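Local coordinates for myosin regulatory light chain (Physarum polycephalum, PDB 2BL0), which serves as a light chain of the myosin motor and probably binds calcium through its EF-hands, at residues A128-Y131 with E132-V135. Residues are numbered along the deposited sequence; the frame is centred on the assembly and turned at random.
Sequences AINY and ESFV
Asn130 caps the helix that carries Ser133, at the point where strand 128-130 turns into helix 131-140. Asn130 CB lies 3.9 Å from Ser133 OG. Asn130 CG, anti to the backbone N (chi1 -178°), lies 3.7 Å from Ser133 OG. At the tip, Asn130 OD1 accepts from Ser133 N at 3.0 Å, with the donor in the carbonyl plane and an N-H...O angle of 156°. Ser133 OG adds a weak bond to Asn130 OD1 at 3.2 Å. A water also donates weakly to OD1 and accepts from Glu132 N. It sits above one face of the Tyr131 ring, offset toward the rim. The first helical turns then close through the backbone: Phe134 N bonds to Asn130 O, and Val135 N to Tyr131 O at 2.9 Å. Tyr131 OH is hydrogen-bonded to Asp86, inferred to be a ligand of the second calcium site, and its ring meets that of Phe82 nearly parallel. Ile129 joins Ile93 in the short antiparallel pairing of strands 92-94 and 128-130, as between paired EF-hand loops. Ile129 CD1 also lies 4.4 Å from Phe134 CB. One amide oxygen thus serves a backbone N-H, a hydroxyl and a water, and its partial negative charge probably offsets the positive end of the helix dipole.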
# COMPACT_ATOMS: atom_id res chain seq x y z
N ALA B 128 -14.70 -18.28 -30.11
CA ALA B 128 -15.31 -16.95 -30.08
C ALA B 128 -15.23 -16.34 -28.69
O ALA B 128 -15.34 -17.03 -27.68
CB ALA B 128 -16.79 -17.03 -30.51
N ILE B 129 -15.08 -15.02 -28.64
CA ILE B 129 -15.13 -14.28 -27.38
C ILE B 129 -16.18 -13.19 -27.50
O ILE B 129 -16.43 -12.67 -28.58
CB ILE B 129 -13.76 -13.67 -27.00
CG1 ILE B 129 -13.30 -12.62 -28.00
CG2 ILE B 129 -12.71 -14.76 -26.88
CD1 ILE B 129 -13.51 -11.21 -27.55
N ASN B 130 -16.80 -12.85 -26.38
CA ASN B 130 -17.79 -11.80 -26.36
C ASN B 130 -17.07 -10.49 -26.14
O ASN B 130 -16.50 -10.26 -25.06
CB ASN B 130 -18.82 -12.06 -25.25
CG ASN B 130 -19.91 -11.01 -25.20
OD1 ASN B 130 -19.67 -9.89 -24.80
ND2 ASN B 130 -21.15 -11.39 -25.59
N TYR B 131 -17.07 -9.62 -27.15
CA TYR B 131 -16.23 -8.44 -27.11
C TYR B 131 -16.75 -7.38 -26.16
O TYR B 131 -15.97 -6.67 -25.59
CB TYR B 131 -15.92 -7.87 -28.51
CG TYR B 131 -17.11 -7.55 -29.38
CD1 TYR B 131 -17.94 -6.48 -29.08
CD2 TYR B 131 -17.40 -8.31 -30.50
CE1 TYR B 131 -19.05 -6.18 -29.90
CE2 TYR B 131 -18.50 -8.02 -31.32
CZ TYR B 131 -19.31 -6.95 -31.01
OH TYR B 131 -20.39 -6.67 -31.80
N GLU B 132 -18.07 -7.25 -25.95
CA GLU B 132 -18.54 -6.33 -24.92
C GLU B 132 -18.05 -6.73 -23.52
O GLU B 132 -17.72 -5.85 -22.70
CB GLU B 132 -20.06 -6.22 -24.94
CG GLU B 132 -20.58 -5.05 -24.10
CD GLU B 132 -20.69 -5.34 -22.60
OE1 GLU B 132 -20.92 -6.51 -22.23
OE2 GLU B 132 -20.57 -4.37 -21.79
N SER B 133 -17.98 -8.02 -23.23
CA SER B 133 -17.43 -8.49 -21.95
C SER B 133 -15.95 -8.12 -21.86
O SER B 133 -15.46 -7.79 -20.79
CB SER B 133 -17.60 -10.00 -21.75
OG SER B 133 -18.98 -10.37 -21.69
N PHE B 134 -15.25 -8.16 -22.99
CA PHE B 134 -13.84 -7.80 -23.04
C PHE B 134 -13.68 -6.30 -22.78
O PHE B 134 -12.86 -5.91 -21.96
CB PHE B 134 -13.23 -8.22 -24.39
CG PHE B 134 -11.74 -7.92 -24.52
CD1 PHE B 134 -10.80 -8.61 -23.76
CD2 PHE B 134 -11.29 -6.91 -25.37
CE1 PHE B 134 -9.43 -8.32 -23.88
CE2 PHE B 134 -9.94 -6.63 -25.50
CZ PHE B 134 -9.01 -7.31 -24.75
N VAL B 135 -14.50 -5.49 -23.44
CA VAL B 135 -14.52 -4.04 -23.21
C VAL B 135 -14.86 -3.78 -21.75
O VAL B 135 -14.21 -2.99 -21.07
CB VAL B 135 -15.54 -3.34 -24.15
CG1 VAL B 135 -15.67 -1.87 -23.79
CG2 VAL B 135 -15.10 -3.53 -25.62
O HOH W 1 -20.34 -8.46 -27.25